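Local coordinates for protein putative DD-carboxypeptidase TP_0574 (Treponema pallidum, PDB 1O75) that possibly acts as a D,D-carboxypeptidase, showing zinc-stimulated carboxypeptidase activity on synthetic depsipeptides, and binds penicillin, at residues Glu83-Asp86 and Arg90-Trp93; Glu172-Val177 and Asp196-Arg201; Ile298-Asp303 and Ser308-Tyr313. The protein carries 2 engineered substitutions. All blocks are in the same frame, centred on the assembly; numbering follows the deposited sequence.

Followed from the N terminus, the three contacts come in series, each closing its own loop before the next opens, and none nests in or crosses another. Contact 1 closes a three-residue loop, tying strand 69-85 to strand 91-98 as a beta hairpin. Contact 2 spans eighteen residues, joining the end of helix 167-173 to strand 197-198; its elements belong to or pack on the same mixed sheet, though the centres of contacts 1 and 2 are about 42 Å apart. Contact 3 closes a four-residue gap between the ends of strands 293-298 and 311-319, which belong to two different antiparallel sheets, in the domain C region.

Contact 1 of 3, residues Glu83-Asp86 and Arg90-Trp93; sequences ETED and RKKW
Thr84 and Lys92 face each other as the hydrogen-bonded pair of this antiparallel beta hairpin, and here the packing is tight. Thr84 N donates to Lys92 O at 2.8 Å, the return bond runs from Lys92 N to Thr84 O, and the two side chains lie alongside each other with Thr84 CG2 only 3.4 Å from Lys92 CG. Toward the turn, Asp86 is held to Arg90 through both its backbone and its carboxylate. Its N gives a bond to Arg90 O, while its carboxylate, turned back by a chi1 of 62°, receives Arg90 N at OD1 (3.0 Å) from above the carboxylate plane. Asp86 OD2 offers its syn lone pair to Arg90 NE at 2.9 Å, a salt bridge to which Arg90 NH2 adds a weak bond. The other face, bearing Glu83, Glu85, Lys91 and Trp93, is looser and more exposed. Lys91 bends at chi2 (-56°), which carries NZ to the anti side of Glu85 OE1, 2.9 Å away. The aliphatic carbons of Lys91 meanwhile pass the extended Glu83, whose OE2 approaches Trp93 CZ2 obliquely in the conformer described here. Trp93 also touches a bound xenon and makes a cation-pi contact with Lys81. Lys92 NZ forms a salt bridge with Asp376 of the second subunit, so the hairpin touches that subunit of the crystallised dimer, while strand 69-85 continues the mixed sheet through strands 101-114 and 143-163.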
ATOM      1  N   GLU B  83      -6.588  -8.545 -22.529  1.00 31.37           N
ATOM      2  CA  GLU B  83      -6.689  -7.589 -21.443  1.00 33.57           C
ATOM      3  C   GLU B  83      -7.337  -8.229 -20.222  1.00 33.54           C
ATOM      4  O   GLU B  83      -8.228  -9.069 -20.341  1.00 33.19           O
ATOM      5  CB  GLU B  83      -7.507  -6.364 -21.876  1.00 35.44           C
ATOM      6  CG  GLU B  83      -7.481  -5.230 -20.859  1.00 35.61           C
ATOM      7  CD  GLU B  83      -8.323  -4.019 -21.281  1.00 40.94           C
ATOM      8  OE1 GLU B  83      -9.573  -4.107 -21.290  1.00 41.33           O
ATOM      9  OE2 GLU B  83      -7.722  -2.982 -21.607  1.00 41.28           O
ATOM     10  N   THR B  84      -6.871  -7.843 -19.040  1.00 33.67           N
ATOM     11  CA  THR B  84      -7.451  -8.353 -17.812  1.00 33.12           C
ATOM     12  C   THR B  84      -7.357  -7.203 -16.796  1.00 32.50           C
ATOM     13  O   THR B  84      -7.053  -6.087 -17.173  1.00 29.64           O
ATOM     14  CB  THR B  84      -6.697  -9.622 -17.312  1.00 35.45           C
ATOM     15  OG1 THR B  84      -7.317 -10.092 -16.109  1.00 39.34           O
ATOM     16  CG2 THR B  84      -5.237  -9.331 -17.047  1.00 33.75           C
ATOM     17  N   GLU B  85      -7.633  -7.458 -15.524  1.00 32.56           N
ATOM     18  CA  GLU B  85      -7.534  -6.390 -14.521  1.00 34.35           C
ATOM     19  C   GLU B  85      -6.611  -6.815 -13.404  1.00 33.83           C
ATOM     20  O   GLU B  85      -6.578  -7.984 -13.070  1.00 33.80           O
ATOM     21  CB  GLU B  85      -8.903  -6.085 -13.904  1.00 36.91           C
ATOM     22  CG  GLU B  85      -9.787  -5.212 -14.756  1.00 43.11           C
ATOM     23  CD  GLU B  85     -11.123  -4.883 -14.084  1.00 46.95           C
ATOM     24  OE1 GLU B  85     -11.898  -4.108 -14.685  1.00 48.29           O
ATOM     25  OE2 GLU B  85     -11.391  -5.393 -12.967  1.00 48.87           O
ATOM     26  N   ASP B  86      -5.856  -5.880 -12.830  1.00 33.00           N
ATOM     27  CA  ASP B  86      -5.002  -6.258 -11.706  1.00 36.08           C
ATOM     28  C   ASP B  86      -5.881  -6.231 -10.443  1.00 36.21           C
ATOM     29  O   ASP B  86      -7.108  -6.099 -10.527  1.00 34.81           O
ATOM     30  CB  ASP B  86      -3.795  -5.312 -11.542  1.00 35.22           C
ATOM     31  CG  ASP B  86      -4.193  -3.874 -11.255  1.00 38.05           C
ATOM     32  OD1 ASP B  86      -5.320  -3.627 -10.756  1.00 38.32           O
ATOM     33  OD2 ASP B  86      -3.357  -2.975 -11.518  1.00 39.45           O
ATOM     34  N   ARG B  90      -7.467  -2.104 -12.198  1.00 31.81           N
ATOM     35  CA  ARG B  90      -6.878  -1.385 -13.329  1.00 33.93           C
ATOM     36  C   ARG B  90      -6.594  -2.377 -14.458  1.00 33.49           C
ATOM     37  O   ARG B  90      -6.241  -3.518 -14.200  1.00 31.74           O
ATOM     38  CB  ARG B  90      -5.552  -0.717 -12.936  1.00 36.21           C
ATOM     39  CG  ARG B  90      -5.701   0.396 -11.919  1.00 39.66           C
ATOM     40  CD  ARG B  90      -4.346   0.873 -11.438  1.00 40.87           C
ATOM     41  NE  ARG B  90      -3.571  -0.204 -10.839  1.00 44.70           N
ATOM     42  CZ  ARG B  90      -2.405  -0.012 -10.228  1.00 47.38           C
ATOM     43  NH1 ARG B  90      -1.898   1.217 -10.147  1.00 49.70           N
ATOM     44  NH2 ARG B  90      -1.748  -1.035  -9.702  1.00 47.76           N
ATOM     45  N   LYS B  91      -6.729  -1.924 -15.702  1.00 33.69           N
ATOM     46  CA  LYS B  91      -6.478  -2.785 -16.859  1.00 34.21           C
ATOM     47  C   LYS B  91      -5.000  -3.137 -17.002  1.00 31.88           C
ATOM     48  O   LYS B  91      -4.135  -2.296 -16.779  1.00 31.71           O
ATOM     49  CB  LYS B  91      -6.946  -2.085 -18.148  1.00 33.21           C
ATOM     50  CG  LYS B  91      -8.433  -1.756 -18.163  1.00 38.26           C
ATOM     51  CD  LYS B  91      -9.276  -3.019 -17.924  1.00 39.00           C
ATOM     52  CE  LYS B  91     -10.773  -2.686 -17.904  1.00 41.75           C
ATOM     53  NZ  LYS B  91     -11.574  -3.892 -17.519  1.00 44.35           N
ATOM     54  N   LYS B  92      -4.720  -4.383 -17.365  1.00 31.92           N
ATOM     55  CA  LYS B  92      -3.348  -4.841 -17.598  1.00 34.21           C
ATOM     56  C   LYS B  92      -3.437  -5.901 -18.708  1.00 35.13           C
ATOM     57  O   LYS B  92      -4.546  -6.335 -19.067  1.00 34.95           O
ATOM     58  CB  LYS B  92      -2.744  -5.457 -16.338  1.00 33.68           C
ATOM     59  CG  LYS B  92      -3.534  -6.624 -15.826  1.00 39.58           C
ATOM     60  CD  LYS B  92      -2.863  -7.277 -14.642  1.00 44.51           C
ATOM     61  CE  LYS B  92      -1.586  -7.965 -15.060  1.00 47.70           C
ATOM     62  NZ  LYS B  92      -0.896  -8.512 -13.863  1.00 48.89           N
ATOM     63  N   TRP B  93      -2.288  -6.326 -19.224  0.75 34.48           N
ATOM     64  CA  TRP B  93      -2.253  -7.292 -20.326  0.75 36.06           C
ATOM     65  C   TRP B  93      -1.456  -8.548 -20.050  0.75 35.59           C
ATOM     66  O   TRP B  93      -0.429  -8.498 -19.383  0.75 35.04           O
ATOM     67  CB  TRP B  93      -1.702  -6.600 -21.576  0.75 35.67           C
ATOM     68  CG  TRP B  93      -2.649  -5.574 -22.086  0.75 40.96           C
ATOM     69  CD1 TRP B  93      -3.638  -5.767 -23.010  0.75 39.98           C
ATOM     70  CD2 TRP B  93      -2.839  -4.246 -21.561  0.75 43.78           C
ATOM     71  NE1 TRP B  93      -4.442  -4.648 -23.081  0.75 45.05           N
ATOM     72  CE2 TRP B  93      -3.975  -3.702 -22.202  0.75 44.66           C
ATOM     73  CE3 TRP B  93      -2.161  -3.468 -20.606  0.75 47.14           C
ATOM     74  CZ2 TRP B  93      -4.458  -2.406 -21.916  0.75 47.60           C
ATOM     75  CZ3 TRP B  93      -2.640  -2.173 -20.320  0.75 47.98           C
ATOM     76  CH2 TRP B  93      -3.780  -1.663 -20.977  0.75 47.69           C
TER

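Contact 2 of 3, residues Glu172-Val177 and Asp196-Arg201; sequences EKFHFV and DSFSAR
A T-shaped aromatic pair joins the C-terminal end of helix 167-173 to strand 197-198, a short strand of the large mixed sheet in the Tp47 domain a region. Phe174, the first residue to leave helical backbone angles, presents the face of its ring; Phe198 meets it with an edge. The ring planes stand at 84° and their centroids are 4.9 Å apart. Phe198 CE1 does most of the touching: it sits 3.6 Å above the plane of the Phe174 ring, over its centre, and its nearest ring atom is Phe174 CE2 at 3.7 Å. Neighbouring Phe198 CZ leans toward the attached end of the ring, 3.9 Å from Phe174 CG. Both CB atoms point toward the opposite segment, and with CG anti to the carbonyl carbon (chi1 -58° in Phe174, -64° in Phe198) each ring is carried on to the other; the two side chains run past one another, pointing in opposite senses. At the rim of the Phe174 ring, near its plane, CZ lies 3.9 Å from Asp196 CA; the Asp196 carboxylate turns off from the rings, and its OD1 is hydrogen-bonded to Thr194 OG1. Both phenylalanines also rest on Met192 of strand 190-194, while Phe198 reaches Val160 and Leu15, placing the pair in an apolar layer beside the sheet. Hydrogen bonds across the two segments are absent, so their association here relies on apolar packing and on the weak attraction expected when the slightly positive hydrogens of one aromatic edge meet the electron-rich face of another.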
ATOM      1  N   GLU B 172      29.633  16.740 -26.108  1.00 53.14           N
ATOM      2  CA  GLU B 172      29.746  15.527 -26.909  1.00 54.58           C
ATOM      3  C   GLU B 172      29.749  14.213 -26.131  1.00 53.32           C
ATOM      4  O   GLU B 172      29.125  13.240 -26.548  1.00 52.85           O
ATOM      5  CB  GLU B 172      31.019  15.573 -27.764  1.00 57.49           C
ATOM      6  CG  GLU B 172      31.550  14.180 -28.102  1.00 62.24           C
ATOM      7  CD  GLU B 172      32.815  14.195 -28.938  1.00 66.46           C
ATOM      8  OE1 GLU B 172      33.734  14.993 -28.630  1.00 68.72           O
ATOM      9  OE2 GLU B 172      32.894  13.389 -29.894  1.00 66.89           O
ATOM     10  N   LYS B 173      30.465  14.185 -25.013  1.00 51.14           N
ATOM     11  CA  LYS B 173      30.604  12.969 -24.222  1.00 49.66           C
ATOM     12  C   LYS B 173      29.648  12.795 -23.036  1.00 46.84           C
ATOM     13  O   LYS B 173      29.327  11.670 -22.658  1.00 45.14           O
ATOM     14  CB  LYS B 173      32.050  12.876 -23.728  1.00 52.42           C
ATOM     15  CG  LYS B 173      33.078  12.705 -24.840  1.00 55.81           C
ATOM     16  CD  LYS B 173      33.130  11.252 -25.313  1.00 58.26           C
ATOM     17  CE  LYS B 173      34.223  11.043 -26.352  1.00 61.45           C
ATOM     18  NZ  LYS B 173      34.384   9.603 -26.716  1.00 61.71           N
ATOM     19  N   PHE B 174      29.200  13.896 -22.449  1.00 44.10           N
ATOM     20  CA  PHE B 174      28.303  13.817 -21.299  1.00 44.04           C
ATOM     21  C   PHE B 174      26.987  14.547 -21.515  1.00 43.83           C
ATOM     22  O   PHE B 174      26.329  14.950 -20.552  1.00 42.57           O
ATOM     23  CB  PHE B 174      29.000  14.370 -20.045  1.00 42.35           C
ATOM     24  CG  PHE B 174      30.280  13.656 -19.708  1.00 40.86           C
ATOM     25  CD1 PHE B 174      31.505  14.133 -20.176  1.00 41.99           C
ATOM     26  CD2 PHE B 174      30.260  12.474 -18.972  1.00 40.38           C
ATOM     27  CE1 PHE B 174      32.695  13.437 -19.917  1.00 41.10           C
ATOM     28  CE2 PHE B 174      31.440  11.769 -18.707  1.00 40.56           C
ATOM     29  CZ  PHE B 174      32.663  12.250 -19.181  1.00 40.34           C
ATOM     30  N   HIS B 175      26.612  14.722 -22.780  1.00 43.68           N
ATOM     31  CA  HIS B 175      25.368  15.387 -23.133  1.00 45.49           C
ATOM     32  C   HIS B 175      25.137  16.659 -22.344  1.00 43.96           C
ATOM     33  O   HIS B 175      24.022  16.941 -21.917  1.00 44.48           O
ATOM     34  CB  HIS B 175      24.193  14.424 -22.937  1.00 49.87           C
ATOM     35  CG  HIS B 175      24.305  13.170 -23.752  1.00 57.30           C
ATOM     36  ND1 HIS B 175      23.374  12.154 -23.694  1.00 59.97           N
ATOM     37  CD2 HIS B 175      25.250  12.763 -24.635  1.00 59.26           C
ATOM     38  CE1 HIS B 175      23.741  11.174 -24.502  1.00 60.34           C
ATOM     39  NE2 HIS B 175      24.877  11.519 -25.085  1.00 60.61           N
ATOM     40  N   PHE B 176      26.196  17.433 -22.144  1.00 42.98           N
ATOM     41  CA  PHE B 176      26.071  18.676 -21.410  1.00 42.72           C
ATOM     42  C   PHE B 176      25.171  19.660 -22.135  1.00 44.13           C
ATOM     43  O   PHE B 176      25.300  19.854 -23.345  1.00 43.63           O
ATOM     44  CB  PHE B 176      27.442  19.324 -21.205  1.00 41.91           C
ATOM     45  CG  PHE B 176      27.379  20.644 -20.499  1.00 40.69           C
ATOM     46  CD1 PHE B 176      26.866  20.733 -19.201  1.00 39.42           C
ATOM     47  CD2 PHE B 176      27.809  21.807 -21.135  1.00 40.31           C
ATOM     48  CE1 PHE B 176      26.777  21.959 -18.543  1.00 37.70           C
ATOM     49  CE2 PHE B 176      27.726  23.041 -20.489  1.00 41.86           C
ATOM     50  CZ  PHE B 176      27.205  23.121 -19.186  1.00 41.14           C
ATOM     51  N   VAL B 177      24.270  20.282 -21.381  1.00 44.90           N
ATOM     52  CA  VAL B 177      23.346  21.279 -21.907  1.00 46.61           C
ATOM     53  C   VAL B 177      23.278  22.421 -20.900  1.00 46.65           C
ATOM     54  O   VAL B 177      22.910  22.205 -19.745  1.00 43.77           O
ATOM     55  CB  VAL B 177      21.928  20.698 -22.078  1.00 48.52           C
ATOM     56  CG1 VAL B 177      20.963  21.799 -22.484  1.00 48.96           C
ATOM     57  CG2 VAL B 177      21.946  19.585 -23.113  1.00 48.82           C
ATOM     58  N   ASP B 196      37.273  13.607 -18.764  1.00 44.32           N
ATOM     59  CA  ASP B 196      36.459  12.458 -18.388  1.00 43.81           C
ATOM     60  C   ASP B 196      36.273  12.261 -16.886  1.00 41.13           C
ATOM     61  O   ASP B 196      36.179  11.125 -16.426  1.00 41.06           O
ATOM     62  CB  ASP B 196      37.067  11.196 -18.993  1.00 45.86           C
ATOM     63  CG  ASP B 196      38.390  10.829 -18.355  1.00 50.50           C
ATOM     64  OD1 ASP B 196      38.920  11.648 -17.562  1.00 50.62           O
ATOM     65  OD2 ASP B 196      38.899   9.723 -18.644  1.00 52.39           O
ATOM     66  N   SER B 197      36.206  13.349 -16.122  1.00 38.69           N
ATOM     67  CA  SER B 197      36.033  13.210 -14.671  1.00 38.20           C
ATOM     68  C   SER B 197      35.392  14.434 -14.034  1.00 36.20           C
ATOM     69  O   SER B 197      35.623  15.570 -14.470  1.00 34.74           O
ATOM     70  CB  SER B 197      37.385  12.927 -14.001  1.00 39.06           C
ATOM     71  OG  SER B 197      38.183  14.100 -13.908  1.00 42.90           O
ATOM     72  N   PHE B 198      34.570  14.197 -13.009  1.00 33.23           N
ATOM     73  CA  PHE B 198      33.897  15.279 -12.304  1.00 31.76           C
ATOM     74  C   PHE B 198      34.187  15.195 -10.813  1.00 30.98           C
ATOM     75  O   PHE B 198      34.396  14.115 -10.274  1.00 28.13           O
ATOM     76  CB  PHE B 198      32.377  15.215 -12.531  1.00 33.82           C
ATOM     77  CG  PHE B 198      31.969  15.413 -13.972  1.00 35.47           C
ATOM     78  CD1 PHE B 198      32.132  14.391 -14.904  1.00 34.27           C
ATOM     79  CD2 PHE B 198      31.427  16.631 -14.391  1.00 34.58           C
ATOM     80  CE1 PHE B 198      31.753  14.580 -16.249  1.00 34.01           C
ATOM     81  CE2 PHE B 198      31.054  16.827 -15.712  1.00 35.92           C
ATOM     82  CZ  PHE B 198      31.217  15.795 -16.646  1.00 34.24           C
ATOM     83  N   SER B 199      34.182  16.350 -10.162  1.00 30.99           N
ATOM     84  CA  SER B 199      34.468  16.451  -8.741  1.00 30.93           C
ATOM     85  C   SER B 199      33.315  16.008  -7.851  1.00 32.28           C
ATOM     86  O   SER B 199      32.196  15.762  -8.331  1.00 30.78           O
ATOM     87  CB  SER B 199      34.754  17.899  -8.400  1.00 29.53           C
ATOM     88  OG  SER B 199      33.538  18.621  -8.302  1.00 31.28           O
ATOM     89  N   ALA B 200      33.598  15.938  -6.548  1.00 29.63           N
ATOM     90  CA  ALA B 200      32.580  15.628  -5.562  1.00 29.83           C
ATOM     91  C   ALA B 200      31.630  16.817  -5.641  1.00 30.63           C
ATOM     92  O   ALA B 200      32.052  17.932  -5.957  1.00 29.47           O
ATOM     93  CB  ALA B 200      33.191  15.558  -4.145  1.00 29.63           C
ATOM     94  N   ARG B 201      30.356  16.581  -5.327  1.00 30.17           N
ATOM     95  CA  ARG B 201      29.340  17.615  -5.377  1.00 28.74           C
ATOM     96  C   ARG B 201      29.511  18.625  -4.254  1.00 31.27           C
ATOM     97  O   ARG B 201      29.999  18.299  -3.175  1.00 29.72           O
ATOM     98  CB  ARG B 201      27.936  16.968  -5.274  1.00 27.59           C
ATOM     99  CG  ARG B 201      27.690  16.218  -3.925  1.00 27.56           C
ATOM    100  CD  ARG B 201      26.463  15.267  -4.022  1.00 29.18           C
ATOM    101  NE  ARG B 201      25.214  16.019  -4.176  1.00 26.61           N
ATOM    102  CZ  ARG B 201      24.493  16.449  -3.149  1.00 27.49           C
ATOM    103  NH1 ARG B 201      24.889  16.188  -1.903  1.00 24.88           N
ATOM    104  NH2 ARG B 201      23.385  17.146  -3.360  1.00 27.24           N
TER

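Contact 3 of 3, residues Ile298-Asp303 and Ser308-Tyr313; sequences INYGFD and SGPGYY
Tyr300 lies against the Ser308-Gly309-Pro310 backbone, packing a type I beta turn onto the chain that leads into strand 311-319. The turn runs from Asn299 to Phe302, and Asn299 adds an Asx turn by accepting Gly301 N at OD1 (2.8 Å), with the donor in the plane of the side-chain carbonyl. This is part of the connection between two antiparallel sheets in the domain C region, assigned to the E-set clan. From Tyr300 CB, which is near both OG and O of Ser308, a chi1 of -53° sets CG beside the backbone N and lays the ring along the opposing chain. CG comes close to Gly309 CA, while CD2 at the ring edge meets Ser308 OG at 3.3 Å; that hydroxyl has a hydrogen bond to Phe305 O. Gly309 CA stands over the face in a CH-pi contact, 3.5 Å from the centroid of the Tyr300 ring and 15° off its normal. Farther out, CE1 packs on Pro310 CD at 3.8 Å; Gly309 C lies over the face at CE2, which Tyr313 OH also approaches obliquely. CZ meets Gly309 C and Pro310 N, and at the tip OH touches Pro310 CA. Beside the CD2-CE2 edge of the Tyr300 ring, Ile298 CD1 packs against Tyr313 CE2, near a bound xenon whose pocket includes Phe331; Phe331 also touches Ile298, Tyr300 and Tyr313. A water bridges the two backbones by donating to both Tyr300 O and Ser308 O. The Tyr313 hydroxyl, for its part, donates to Gly309 O at 2.6 Å, from a position tilted 25° out of the carbonyl plane.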
ATOM      1  N   ILE B 298      20.340  -2.277   1.599  1.00 22.89           N
ATOM      2  CA  ILE B 298      21.746  -2.602   1.483  1.00 24.78           C
ATOM      3  C   ILE B 298      21.941  -4.103   1.625  1.00 23.79           C
ATOM      4  O   ILE B 298      21.168  -4.775   2.302  1.00 24.83           O
ATOM      5  CB  ILE B 298      22.567  -1.857   2.572  1.00 25.56           C
ATOM      6  CG1 ILE B 298      24.066  -1.991   2.297  1.00 24.06           C
ATOM      7  CG2 ILE B 298      22.228  -2.416   3.981  1.00 23.63           C
ATOM      8  CD1 ILE B 298      24.924  -1.177   3.284  1.00 26.16           C
ATOM      9  N   ASN B 299      22.929  -4.630   0.926  1.00 25.18           N
ATOM     10  CA  ASN B 299      23.276  -6.044   1.069  1.00 26.82           C
ATOM     11  C   ASN B 299      24.759  -5.989   1.387  1.00 25.00           C
ATOM     12  O   ASN B 299      25.552  -5.580   0.554  1.00 26.03           O
ATOM     13  CB  ASN B 299      23.060  -6.843  -0.216  1.00 27.74           C
ATOM     14  CG  ASN B 299      23.390  -8.312  -0.026  1.00 31.18           C
ATOM     15  OD1 ASN B 299      24.547  -8.665   0.214  1.00 29.83           O
ATOM     16  ND2 ASN B 299      22.375  -9.174  -0.121  1.00 28.00           N
ATOM     17  N   TYR B 300      25.127  -6.401   2.595  1.00 26.23           N
ATOM     18  CA  TYR B 300      26.525  -6.312   3.022  1.00 26.47           C
ATOM     19  C   TYR B 300      27.500  -7.047   2.120  1.00 27.93           C
ATOM     20  O   TYR B 300      28.693  -6.766   2.129  1.00 27.62           O
ATOM     21  CB  TYR B 300      26.651  -6.817   4.462  1.00 26.16           C
ATOM     22  CG  TYR B 300      25.691  -6.122   5.409  1.00 26.88           C
ATOM     23  CD1 TYR B 300      24.924  -6.857   6.320  1.00 25.91           C
ATOM     24  CD2 TYR B 300      25.549  -4.721   5.393  1.00 28.09           C
ATOM     25  CE1 TYR B 300      24.039  -6.224   7.194  1.00 25.30           C
ATOM     26  CE2 TYR B 300      24.672  -4.076   6.267  1.00 25.96           C
ATOM     27  CZ  TYR B 300      23.921  -4.835   7.165  1.00 25.64           C
ATOM     28  OH  TYR B 300      23.063  -4.208   8.038  1.00 26.79           O
ATOM     29  N   GLY B 301      26.988  -7.981   1.322  1.00 27.88           N
ATOM     30  CA  GLY B 301      27.865  -8.747   0.449  1.00 26.74           C
ATOM     31  C   GLY B 301      28.125  -8.179  -0.930  1.00 29.34           C
ATOM     32  O   GLY B 301      28.897  -8.761  -1.685  1.00 28.76           O
ATOM     33  N   PHE B 302      27.497  -7.055  -1.289  1.00 29.36           N
ATOM     34  CA  PHE B 302      27.727  -6.475  -2.611  1.00 28.84           C
ATOM     35  C   PHE B 302      29.097  -5.828  -2.636  1.00 27.85           C
ATOM     36  O   PHE B 302      29.536  -5.264  -1.639  1.00 28.92           O
ATOM     37  CB  PHE B 302      26.681  -5.403  -2.942  1.00 26.59           C
ATOM     38  CG  PHE B 302      25.271  -5.939  -3.156  1.00 27.40           C
ATOM     39  CD1 PHE B 302      24.998  -7.311  -3.155  1.00 28.18           C
ATOM     40  CD2 PHE B 302      24.220  -5.048  -3.385  1.00 24.84           C
ATOM     41  CE1 PHE B 302      23.688  -7.786  -3.379  1.00 27.66           C
ATOM     42  CE2 PHE B 302      22.927  -5.496  -3.610  1.00 27.17           C
ATOM     43  CZ  PHE B 302      22.651  -6.876  -3.608  1.00 26.09           C
ATOM     44  N   ASP B 303      29.776  -5.877  -3.771  1.00 28.72           N
ATOM     45  CA  ASP B 303      31.101  -5.268  -3.835  1.00 28.62           C
ATOM     46  C   ASP B 303      31.098  -3.777  -3.527  1.00 31.53           C
ATOM     47  O   ASP B 303      32.041  -3.272  -2.901  1.00 27.73           O
ATOM     48  CB  ASP B 303      31.743  -5.484  -5.202  1.00 32.00           C
ATOM     49  CG  ASP B 303      32.010  -6.952  -5.503  1.00 33.40           C
ATOM     50  OD1 ASP B 303      32.110  -7.769  -4.559  1.00 33.27           O
ATOM     51  OD2 ASP B 303      32.123  -7.277  -6.698  1.00 36.84           O
ATOM     52  N   SER B 308      30.792  -3.159   4.819  1.00 30.08           N
ATOM     53  CA  SER B 308      29.632  -2.664   5.538  1.00 29.43           C
ATOM     54  C   SER B 308      29.117  -3.788   6.393  1.00 28.97           C
ATOM     55  O   SER B 308      29.505  -4.923   6.208  1.00 31.03           O
ATOM     56  CB  SER B 308      28.540  -2.259   4.554  1.00 29.82           C
ATOM     57  OG  SER B 308      28.121  -3.405   3.835  1.00 27.92           O
ATOM     58  N   GLY B 309      28.226  -3.478   7.319  1.00 29.89           N
ATOM     59  CA  GLY B 309      27.650  -4.505   8.158  1.00 28.77           C
ATOM     60  C   GLY B 309      26.622  -3.856   9.045  1.00 28.20           C
ATOM     61  O   GLY B 309      26.343  -2.669   8.884  1.00 30.51           O
ATOM     62  N   PRO B 310      26.034  -4.594   9.989  1.00 28.49           N
ATOM     63  CA  PRO B 310      25.037  -4.012  10.881  1.00 28.01           C
ATOM     64  C   PRO B 310      25.626  -2.791  11.615  1.00 28.52           C
ATOM     65  O   PRO B 310      26.841  -2.688  11.791  1.00 30.18           O
ATOM     66  CB  PRO B 310      24.721  -5.157  11.848  1.00 29.79           C
ATOM     67  CG  PRO B 310      24.982  -6.396  11.013  1.00 27.83           C
ATOM     68  CD  PRO B 310      26.268  -6.019  10.302  1.00 29.01           C
ATOM     69  N   GLY B 311      24.770  -1.876  12.044  1.00 26.30           N
ATOM     70  CA  GLY B 311      25.266  -0.698  12.725  1.00 28.86           C
ATOM     71  C   GLY B 311      24.468   0.553  12.372  1.00 27.42           C
ATOM     72  O   GLY B 311      23.330   0.468  11.917  1.00 27.79           O
ATOM     73  N   TYR B 312      25.096   1.706  12.578  1.00 26.00           N
ATOM     74  CA  TYR B 312      24.484   3.003  12.354  1.00 23.96           C
ATOM     75  C   TYR B 312      24.857   3.598  11.026  1.00 25.24           C
ATOM     76  O   TYR B 312      26.054   3.714  10.677  1.00 24.14           O
ATOM     77  CB  TYR B 312      24.901   3.966  13.464  1.00 25.38           C
ATOM     78  CG  TYR B 312      24.399   3.532  14.803  1.00 25.89           C
ATOM     79  CD1 TYR B 312      23.156   3.952  15.274  1.00 25.02           C
ATOM     80  CD2 TYR B 312      25.135   2.630  15.575  1.00 26.79           C
ATOM     81  CE1 TYR B 312      22.659   3.484  16.486  1.00 28.94           C
ATOM     82  CE2 TYR B 312      24.638   2.146  16.786  1.00 29.43           C
ATOM     83  CZ  TYR B 312      23.409   2.575  17.229  1.00 29.11           C
ATOM     84  OH  TYR B 312      22.908   2.058  18.397  1.00 33.47           O
ATOM     85  N   TYR B 313      23.819   3.998  10.299  1.00 24.26           N
ATOM     86  CA  TYR B 313      23.995   4.590   8.999  1.00 24.29           C
ATOM     87  C   TYR B 313      23.352   5.963   8.933  1.00 23.90           C
ATOM     88  O   TYR B 313      22.409   6.270   9.660  1.00 24.00           O
ATOM     89  CB  TYR B 313      23.369   3.717   7.895  1.00 21.86           C
ATOM     90  CG  TYR B 313      24.090   2.419   7.630  1.00 24.30           C
ATOM     91  CD1 TYR B 313      23.924   1.314   8.470  1.00 21.60           C
ATOM     92  CD2 TYR B 313      24.948   2.299   6.540  1.00 22.29           C
ATOM     93  CE1 TYR B 313      24.607   0.113   8.212  1.00 22.78           C
ATOM     94  CE2 TYR B 313      25.623   1.124   6.284  1.00 25.21           C
ATOM     95  CZ  TYR B 313      25.449   0.033   7.120  1.00 23.32           C
ATOM     96  OH  TYR B 313      26.128  -1.128   6.819  1.00 25.72           O
TER
HETATM   97  O   HOH W   1      30.613  -6.370   4.114  1.00 33.22           O